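NmrA family protein (PDB 3QVO) is of unknown function but, as a Rossmann-fold member of the NmrA family, probably binds a nicotinamide adenine dinucleotide, NAD(P). Local coordinates at residues V26-A31 and I49-F54; Q89-A94 and V117-F122; I178-L183 and N222-D227. One frame throughout, in Å; residues are numbered along the deposited sequence.

Interaction 1: V26-A31 and I49-F54; sequences VLILGA and IKQTLF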
loop_
_atom_site.group_PDB
_atom_site.type_symbol
_atom_site.label_atom_id
_atom_site.label_comp_id
_atom_site.label_asym_id
_atom_site.label_seq_id
_atom_site.Cartn_x
_atom_site.Cartn_y
_atom_site.Cartn_z
ATOM N N VAL A 26 4.306 12.219 -2.013
ATOM C CA VAL A 26 3.829 10.899 -1.722
ATOM C C VAL A 26 3.855 10.670 -0.213
ATOM O O VAL A 26 4.884 10.931 0.428
ATOM C CB VAL A 26 4.700 9.862 -2.407
ATOM C CG1 VAL A 26 4.270 8.500 -2.024
ATOM C CG2 VAL A 26 4.631 10.038 -3.904
ATOM N N LEU A 27 2.713 10.251 0.359
ATOM C CA LEU A 27 2.635 9.926 1.785
ATOM C C LEU A 27 2.608 8.424 1.956
ATOM O O LEU A 27 1.751 7.763 1.381
ATOM C CB LEU A 27 1.388 10.546 2.394
ATOM C CG LEU A 27 1.057 10.226 3.839
ATOM C CD1 LEU A 27 2.153 10.685 4.812
ATOM C CD2 LEU A 27 -0.309 10.783 4.140
ATOM N N ILE A 28 3.567 7.891 2.713
ATOM C CA ILE A 28 3.673 6.479 2.938
ATOM C C ILE A 28 3.203 6.233 4.364
ATOM O O ILE A 28 3.881 6.626 5.334
ATOM C CB ILE A 28 5.123 5.995 2.701
ATOM C CG1 ILE A 28 5.509 6.280 1.234
ATOM C CG2 ILE A 28 5.254 4.503 3.010
ATOM C CD1 ILE A 28 6.855 5.859 0.822
ATOM N N LEU A 29 2.021 5.610 4.497
ATOM C CA LEU A 29 1.483 5.263 5.809
ATOM C C LEU A 29 1.928 3.884 6.192
ATOM O O LEU A 29 1.800 2.991 5.408
ATOM C CB LEU A 29 -0.029 5.281 5.752
ATOM C CG LEU A 29 -0.593 6.641 5.402
ATOM C CD1 LEU A 29 -2.084 6.431 5.164
ATOM C CD2 LEU A 29 -0.251 7.633 6.542
ATOM N N GLY A 30 2.457 3.693 7.387
ATOM C CA GLY A 30 3.047 2.381 7.753
ATOM C C GLY A 30 4.450 2.242 7.179
ATOM O O GLY A 30 4.850 1.193 6.656
ATOM N N ALA A 31 5.221 3.315 7.273
ATOM C CA ALA A 31 6.476 3.404 6.508
ATOM C C ALA A 31 7.550 2.487 7.071
ATOM O O ALA A 31 8.532 2.258 6.421
ATOM C CB ALA A 31 6.982 4.842 6.437
ATOM N N ILE A 49 10.268 13.737 -6.385
ATOM C CA ILE A 49 9.328 13.231 -5.424
ATOM C C ILE A 49 9.745 13.741 -4.060
ATOM O O ILE A 49 10.930 13.784 -3.743
ATOM C CB ILE A 49 9.432 11.714 -5.289
ATOM C CG1 ILE A 49 9.053 11.049 -6.604
ATOM C CG2 ILE A 49 8.657 11.237 -4.014
ATOM C CD1 ILE A 49 7.669 10.641 -6.754
ATOM N N LYS A 50 8.787 14.100 -3.247
ATOM C CA LYS A 50 9.043 14.258 -1.833
ATOM C C LYS A 50 8.227 13.181 -1.132
ATOM O O LYS A 50 6.993 13.151 -1.291
ATOM C CB LYS A 50 8.613 15.620 -1.340
ATOM C CG LYS A 50 8.663 15.731 0.193
ATOM C CD LYS A 50 8.142 17.088 0.738
ATOM C CE LYS A 50 7.590 16.946 2.197
ATOM N NZ LYS A 50 7.241 18.294 2.880
ATOM N N GLN A 51 8.884 12.309 -0.362
ATOM C CA GLN A 51 8.141 11.222 0.310
ATOM C C GLN A 51 8.047 11.464 1.803
ATOM O O GLN A 51 9.037 11.706 2.461
ATOM C CB GLN A 51 8.754 9.834 0.010
ATOM C CG GLN A 51 10.246 9.671 0.270
ATOM C CD GLN A 51 10.746 8.286 -0.110
ATOM O OE1 GLN A 51 9.989 7.325 -0.044
ATOM N NE2 GLN A 51 12.027 8.168 -0.460
ATOM N N THR A 52 6.832 11.451 2.320
ATOM C CA THR A 52 6.604 11.655 3.721
ATOM C C THR A 52 6.362 10.297 4.327
ATOM O O THR A 52 5.488 9.575 3.886
ATOM C CB THR A 52 5.392 12.507 3.930
ATOM O OG1 THR A 52 5.593 13.770 3.297
ATOM C CG2 THR A 52 5.079 12.678 5.443
ATOM N N LEU A 53 7.143 9.954 5.341
ATOM C CA LEU A 53 7.169 8.604 5.888
ATOM C C LEU A 53 6.567 8.660 7.280
ATOM O O LEU A 53 7.189 9.136 8.234
ATOM C CB LEU A 53 8.588 8.090 5.938
ATOM C CG LEU A 53 9.388 8.196 4.631
ATOM C CD1 LEU A 53 10.784 7.597 4.825
ATOM C CD2 LEU A 53 8.693 7.556 3.415
ATOM N N PHE A 54 5.333 8.173 7.372
ATOM C CA PHE A 54 4.512 8.254 8.554
ATOM C C PHE A 54 4.543 6.895 9.226
ATOM O O PHE A 54 4.124 5.916 8.634
ATOM C CB PHE A 54 3.114 8.552 8.065
ATOM C CG PHE A 54 2.122 8.896 9.119
ATOM C CD1 PHE A 54 1.936 10.223 9.521
ATOM C CD2 PHE A 54 1.273 7.911 9.628
ATOM C CE1 PHE A 54 0.944 10.541 10.447
ATOM C CE2 PHE A 54 0.305 8.205 10.558
ATOM C CZ PHE A 54 0.125 9.527 10.983
#
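The phenyl ring of F54 is met obliquely by the CD2 branch of L29, whose methyl lies 3.5 Å from F54 CD2. F54 CG stands anti to its own N (chi1 -171°), which brings the ring alongside the L29 side chain. The other flat group, the amide of Q51, abuts the methyl end of I28, with I28 CD1 3.6 Å from Q51 OE1. That oxygen is buried and has no polar partner in the model, whereas NE2 is held by N68 OD1 and I40 O. I28 CD1 also lies beside L53 CD2 at 3.6 Å, the two side chains pointing the same way. On the face of L29 and F54, L27 CD1 meets T52 CG2 at 3.6 Å. The backbones form a parallel ladder, of which I28 N to T52 O (2.8 Å) is almost straight at 178°. Beyond it, F54 O receives A31 N at 3.1 Å and, weakly, G30 N, so the second strand holds the start of the glycine-rich turn characteristic of Rossmann folds. Helix 34-43 completes this beta-alpha-beta unit and covers I28 and L53; helix 79-86 covers L27, L29 and F54, while strands 91-95 and 69-73 flank the pair.

Interaction 2: Q89-A94 and V117-F122; sequences QDIVYA and VKRLIF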
loop_
_atom_site.group_PDB
_atom_site.type_symbol
_atom_site.label_atom_id
_atom_site.label_comp_id
_atom_site.label_asym_id
_atom_site.label_seq_id
_atom_site.Cartn_x
_atom_site.Cartn_y
_atom_site.Cartn_z
ATOM N N GLN A 89 -0.561 16.618 -0.010
ATOM C CA GLN A 89 -0.098 15.389 -0.642
ATOM C C GLN A 89 -0.807 15.116 -1.954
ATOM O O GLN A 89 -1.933 15.503 -2.146
ATOM C CB GLN A 89 -0.297 14.179 0.266
ATOM C CG GLN A 89 0.380 14.263 1.637
ATOM C CD GLN A 89 1.890 14.242 1.576
ATOM O OE1 GLN A 89 2.468 13.982 0.524
ATOM N NE2 GLN A 89 2.540 14.442 2.726
ATOM N N ASP A 90 -0.150 14.399 -2.835
ATOM C CA ASP A 90 -0.733 14.029 -4.123
ATOM C C ASP A 90 -1.121 12.557 -4.164
ATOM O O ASP A 90 -2.065 12.209 -4.830
ATOM C CB ASP A 90 0.267 14.346 -5.236
ATOM C CG ASP A 90 0.632 15.803 -5.236
ATOM O OD1 ASP A 90 -0.318 16.604 -5.293
ATOM O OD2 ASP A 90 1.830 16.173 -5.086
ATOM N N ILE A 91 -0.373 11.697 -3.491
ATOM C CA ILE A 91 -0.558 10.260 -3.632
ATOM C C ILE A 91 -0.309 9.646 -2.286
ATOM O O ILE A 91 0.685 9.955 -1.643
ATOM C CB ILE A 91 0.417 9.633 -4.623
ATOM C CG1 ILE A 91 0.133 10.079 -6.055
ATOM C CG2 ILE A 91 0.299 8.141 -4.626
ATOM C CD1 ILE A 91 1.276 9.757 -7.030
ATOM N N VAL A 92 -1.253 8.814 -1.849
ATOM C CA VAL A 92 -1.161 8.105 -0.580
ATOM C C VAL A 92 -0.931 6.657 -0.882
ATOM O O VAL A 92 -1.624 6.069 -1.713
ATOM C CB VAL A 92 -2.460 8.253 0.247
ATOM C CG1 VAL A 92 -2.387 7.419 1.537
ATOM C CG2 VAL A 92 -2.699 9.712 0.573
ATOM N N TYR A 93 0.065 6.111 -0.197
ATOM C CA TYR A 93 0.401 4.738 -0.278
ATOM C C TYR A 93 0.307 4.194 1.132
ATOM O O TYR A 93 1.037 4.617 2.019
ATOM C CB TYR A 93 1.791 4.561 -0.878
ATOM C CG TYR A 93 2.448 3.239 -0.487
ATOM C CD1 TYR A 93 1.700 2.103 -0.350
ATOM C CD2 TYR A 93 3.825 3.136 -0.299
ATOM C CE1 TYR A 93 2.244 0.907 0.002
ATOM C CE2 TYR A 93 4.384 1.898 0.078
ATOM C CZ TYR A 93 3.549 0.803 0.229
ATOM O OH TYR A 93 4.012 -0.423 0.585
ATOM N N ALA A 94 -0.640 3.274 1.319
ATOM C CA ALA A 94 -0.969 2.685 2.580
ATOM C C ALA A 94 -0.601 1.213 2.535
ATOM O O ALA A 94 -1.004 0.481 1.621
ATOM C CB ALA A 94 -2.461 2.820 2.861
ATOM N N VAL A 117 -7.149 15.275 -1.282
ATOM C CA VAL A 117 -6.257 14.312 -1.911
ATOM C C VAL A 117 -7.103 13.207 -2.491
ATOM O O VAL A 117 -8.031 12.754 -1.818
ATOM C CB VAL A 117 -5.329 13.711 -0.862
ATOM C CG1 VAL A 117 -4.324 12.794 -1.504
ATOM C CG2 VAL A 117 -4.639 14.875 -0.047
ATOM N N LYS A 118 -6.798 12.778 -3.728
ATOM C CA LYS A 118 -7.616 11.818 -4.461
ATOM C C LYS A 118 -7.021 10.419 -4.674
ATOM O O LYS A 118 -7.775 9.459 -4.820
ATOM C CB LYS A 118 -7.916 12.383 -5.853
ATOM C CG LYS A 118 -8.859 13.559 -5.885
ATOM C CD LYS A 118 -8.960 14.160 -7.286
ATOM C CE LYS A 118 -10.042 15.284 -7.349
ATOM N NZ LYS A 118 -9.843 16.353 -6.287
ATOM N N ARG A 119 -5.694 10.320 -4.796
ATOM C CA ARG A 119 -5.046 9.111 -5.303
ATOM C C ARG A 119 -4.500 8.238 -4.195
ATOM O O ARG A 119 -3.588 8.672 -3.458
ATOM C CB ARG A 119 -3.929 9.473 -6.290
ATOM C CG ARG A 119 -3.424 8.274 -7.078
ATOM C CD ARG A 119 -4.412 7.818 -8.107
ATOM N NE ARG A 119 -3.889 6.706 -8.890
ATOM C CZ ARG A 119 -4.058 5.419 -8.616
ATOM N NH1 ARG A 119 -3.527 4.530 -9.411
ATOM N NH2 ARG A 119 -4.783 5.008 -7.591
ATOM N N LEU A 120 -5.058 7.019 -4.086
ATOM C CA LEU A 120 -4.739 6.056 -3.039
ATOM C C LEU A 120 -4.299 4.720 -3.591
ATOM O O LEU A 120 -4.963 4.135 -4.469
ATOM C CB LEU A 120 -5.981 5.826 -2.157
ATOM C CG LEU A 120 -5.919 4.760 -1.043
ATOM C CD1 LEU A 120 -4.896 5.145 0.077
ATOM C CD2 LEU A 120 -7.314 4.512 -0.480
ATOM N N ILE A 121 -3.172 4.226 -3.078
ATOM C CA ILE A 121 -2.689 2.863 -3.357
ATOM C C ILE A 121 -2.746 2.156 -2.020
ATOM O O ILE A 121 -2.112 2.603 -1.058
ATOM C CB ILE A 121 -1.238 2.858 -3.900
ATOM C CG1 ILE A 121 -1.152 3.727 -5.150
ATOM C CG2 ILE A 121 -0.795 1.435 -4.201
ATOM C CD1 ILE A 121 0.273 4.008 -5.654
ATOM N N PHE A 122 -3.559 1.107 -1.926
ATOM C CA PHE A 122 -3.854 0.499 -0.651
ATOM C C PHE A 122 -3.614 -1.019 -0.724
ATOM O O PHE A 122 -4.252 -1.745 -1.521
ATOM C CB PHE A 122 -5.296 0.811 -0.263
ATOM C CG PHE A 122 -5.620 0.632 1.233
ATOM C CD1 PHE A 122 -5.871 -0.603 1.764
ATOM C CD2 PHE A 122 -5.726 1.726 2.080
ATOM C CE1 PHE A 122 -6.206 -0.745 3.123
ATOM C CE2 PHE A 122 -6.042 1.595 3.425
ATOM C CZ PHE A 122 -6.279 0.372 3.947
HETATM O O HOH W 1 -4.291 13.308 -5.314
#
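A94 CB presses obliquely on the ring of F122, 3.5 Å from F122 CD2. F122 shares the face of V92, A94 and L120, and its CG, anti to the backbone N (chi1 -161°), sets the ring against that methyl. L120 swings its CD1 branch over V92, 3.7 Å from V92 CG1, while the other methyl of V92, CG2, meets V117 CG1 at 4.1 Å, these two side chains crossing at about a right angle. V117 turns its second branch to the backbone, CG2 resting 3.5 Å from Q89 O. Strands 91-95 and 119-123, joined through helix 101-114, form a beta-alpha-beta unit of the Rossmann sheet, and M112 of that helix packs on V92, V117 and L120. Nearly straight backbone bonds join the parallel strands, among them V92 N to R119 O at 2.8 Å and A94 N to I121 O at 2.9 Å. On the reverse face, R119 runs its CB and CG beside I91 CG1, then bends at chi2 (72°) and carries its guanidinium away to P211 O, E164 O and T166 OG1. I91 CG2 touches I121 CD1 loosely at 4.3 Å. The Y93 ring presents its edge to I121 O, which lies in the ring plane, 3.9 Å from Y93 CD1.

Interaction 3: I178-L183 and N222-D227; sequences IIDYEL and NQPGTD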
loop_
_atom_site.group_PDB
_atom_site.type_symbol
_atom_site.label_atom_id
_atom_site.label_comp_id
_atom_site.label_asym_id
_atom_site.label_seq_id
_atom_site.Cartn_x
_atom_site.Cartn_y
_atom_site.Cartn_z
ATOM N N ILE A 178 13.863 -10.683 -6.236
ATOM C CA ILE A 178 13.436 -10.708 -7.629
ATOM C C ILE A 178 12.201 -9.845 -7.864
ATOM O O ILE A 178 11.440 -9.575 -6.944
ATOM C CB ILE A 178 13.127 -12.151 -8.075
ATOM C CG1 ILE A 178 13.312 -12.311 -9.590
ATOM C CG2 ILE A 178 11.721 -12.564 -7.642
ATOM C CD1 ILE A 178 14.033 -13.618 -10.026
ATOM N N ILE A 179 12.022 -9.423 -9.107
ATOM C CA ILE A 179 10.828 -8.733 -9.521
ATOM C C ILE A 179 10.217 -9.589 -10.602
ATOM O O ILE A 179 10.710 -9.621 -11.713
ATOM C CB ILE A 179 11.127 -7.333 -10.071
ATOM C CG1 ILE A 179 11.624 -6.414 -8.945
ATOM C CG2 ILE A 179 9.875 -6.766 -10.732
ATOM C CD1 ILE A 179 12.280 -5.066 -9.453
ATOM N N ASP A 180 9.156 -10.316 -10.260
ATOM C CA ASP A 180 8.551 -11.292 -11.181
ATOM C C ASP A 180 7.078 -11.472 -10.804
ATOM O O ASP A 180 6.745 -12.111 -9.797
ATOM C CB ASP A 180 9.322 -12.626 -11.124
ATOM C CG ASP A 180 8.896 -13.614 -12.209
ATOM O OD1 ASP A 180 8.148 -13.218 -13.123
ATOM O OD2 ASP A 180 9.303 -14.801 -12.154
ATOM N N TYR A 181 6.190 -10.877 -11.588
ATOM C CA TYR A 181 4.795 -10.867 -11.210
ATOM C C TYR A 181 3.847 -10.718 -12.375
ATOM O O TYR A 181 4.253 -10.431 -13.513
ATOM C CB TYR A 181 4.528 -9.791 -10.158
ATOM C CG TYR A 181 4.585 -8.365 -10.656
ATOM C CD1 TYR A 181 3.494 -7.770 -11.280
ATOM C CD2 TYR A 181 5.726 -7.599 -10.474
ATOM C CE1 TYR A 181 3.555 -6.465 -11.732
ATOM C CE2 TYR A 181 5.794 -6.287 -10.920
ATOM C CZ TYR A 181 4.708 -5.725 -11.546
ATOM O OH TYR A 181 4.794 -4.416 -11.972
ATOM N N GLU A 182 2.582 -10.983 -12.052
ATOM C CA GLU A 182 1.448 -10.860 -12.961
ATOM C C GLU A 182 0.236 -10.534 -12.101
ATOM O O GLU A 182 0.249 -10.772 -10.900
ATOM C CB GLU A 182 1.235 -12.137 -13.787
ATOM C CG GLU A 182 0.816 -13.380 -12.995
ATOM C CD GLU A 182 0.797 -14.652 -13.849
ATOM O OE1 GLU A 182 0.989 -14.552 -15.087
ATOM O OE2 GLU A 182 0.599 -15.747 -13.276
ATOM N N LEU A 183 -0.795 -9.989 -12.736
ATOM C CA LEU A 183 -1.902 -9.378 -12.065
ATOM C C LEU A 183 -3.201 -10.033 -12.455
ATOM O O LEU A 183 -3.400 -10.388 -13.607
ATOM C CB LEU A 183 -1.987 -7.920 -12.502
ATOM C CG LEU A 183 -0.729 -7.092 -12.292
ATOM C CD1 LEU A 183 -0.911 -5.730 -12.953
ATOM C CD2 LEU A 183 -0.449 -6.971 -10.795
ATOM N N ASN A 222 0.621 -12.049 -8.169
ATOM C CA ASN A 222 1.369 -13.284 -7.907
ATOM C C ASN A 222 2.581 -13.492 -8.850
ATOM O O ASN A 222 2.597 -13.005 -9.967
ATOM C CB ASN A 222 0.431 -14.491 -8.013
ATOM C CG ASN A 222 0.068 -14.811 -9.440
ATOM O OD1 ASN A 222 -0.887 -14.254 -9.971
ATOM N ND2 ASN A 222 0.847 -15.698 -10.082
ATOM N N GLN A 223 3.568 -14.250 -8.381
ATOM C CA GLN A 223 4.687 -14.679 -9.195
ATOM C C GLN A 223 4.159 -15.720 -10.188
ATOM O O GLN A 223 3.332 -16.546 -9.812
ATOM C CB GLN A 223 5.758 -15.271 -8.272
ATOM C CG GLN A 223 7.057 -15.724 -8.909
ATOM C CD GLN A 223 8.146 -16.024 -7.851
ATOM O OE1 GLN A 223 8.350 -15.253 -6.877
ATOM N NE2 GLN A 223 8.857 -17.143 -8.043
ATOM N N PRO A 224 4.565 -15.647 -11.462
ATOM C CA PRO A 224 4.084 -16.646 -12.404
ATOM C C PRO A 224 4.651 -18.020 -12.115
ATOM O O PRO A 224 5.771 -18.128 -11.615
ATOM C CB PRO A 224 4.615 -16.154 -13.754
ATOM C CG PRO A 224 4.873 -14.705 -13.578
ATOM C CD PRO A 224 5.236 -14.527 -12.138
ATOM N N GLY A 225 3.896 -19.060 -12.463
ATOM C CA GLY A 225 4.372 -20.453 -12.330
ATOM C C GLY A 225 4.568 -20.874 -10.877
ATOM O O GLY A 225 5.555 -21.494 -10.531
ATOM N N THR A 226 3.644 -20.477 -10.009
ATOM C CA THR A 226 3.672 -20.881 -8.601
ATOM C C THR A 226 2.274 -21.339 -8.215
ATOM O O THR A 226 1.837 -21.192 -7.064
ATOM C CB THR A 226 4.085 -19.706 -7.696
ATOM O OG1 THR A 226 3.142 -18.638 -7.854
ATOM C CG2 THR A 226 5.494 -19.257 -8.026
ATOM N N ASP A 227 1.563 -21.851 -9.212
ATOM C CA ASP A 227 0.216 -22.334 -9.020
ATOM C C ASP A 227 0.332 -23.587 -8.116
ATOM O O ASP A 227 1.342 -24.276 -8.146
ATOM C CB ASP A 227 -0.410 -22.658 -10.389
ATOM C CG ASP A 227 -1.867 -23.089 -10.297
ATOM O OD1 ASP A 227 -2.669 -22.430 -9.588
ATOM O OD2 ASP A 227 -2.184 -24.118 -10.953
HETATM O O HOH W 2 8.021 -12.546 -6.922
#
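E182 and N222 form an antiparallel hydrogen-bonded pair, E182 N giving to N222 O at 2.9 Å and N222 N to E182 O at 3.0 Å, the second bond being the straighter. This short beta bridge, late in the chain of the Rossmann-fold protein, adds strand 182-184 to the side of strand 217-222. Where the ladder ends, the backbones stay close, with a CA-H...O contact of 3.3 Å between Q223 CA and D180 O. The side chains of the bridged pair lie on the same face and cross obliquely. Both place CG between the backbone N and the carbonyl carbon (chi1 66° in E182), and E182 then extends until OE2 receives N222 ND2 at 3.2 Å. The bond uses the anti lone pair of OE2 and lies close to the amide plane of N222, although carboxylate and amide are turned 62° apart. N222 OD1, by contrast, is buried with no polar partner in the model. The carboxylate end of E182 passes alongside P224, CB and CG of the proline facing its CD, and the proline ring also brings its own CD to within 3.3 Å of D180 OD1. Water 2 bridges the two segments, donating to D180 O and, at 2.7 Å, to Q223 OE1. Y181 sends its ring away from this polar patch to pack on L203 of helix 197-209 and on I221, while the side chains of E182 and N222 touch K191. The turn after the bridge is tied to itself through Q223 O. N222 ND2, already bonded across the contact, lies 2.6 Å from Q223 O, and T226 OG1 reaches Q223 O at 2.9 Å from the opposite face of the carbonyl plane.

Overall arrangement
Interactions 1 and 2 are neighbouring parts of the parallel portion of one mixed sheet, their centres 10 Å apart. Strands 24-29 and 91-95 are neighbours in it, probably hydrogen-bonded from L27 O to Y93 N and from Y93 O to L29 N, both 2.8 Å. A side-chain bond from Q89 NE2 to T52 OG1 links the two contacts directly, from segment 89-94 to segment 49-54. Interaction 3 belongs to the same sheet but lies across the centre of the chain, its centre about 27 Å from that of interaction 1 and 25 Å from that of interaction 2. The bound 5-mercapto-2-nitro-benzoic acid, in a pocket of K83, Q87 and C115, lies about 6 Å from the V117 side chain and about 9 Å from that of L27.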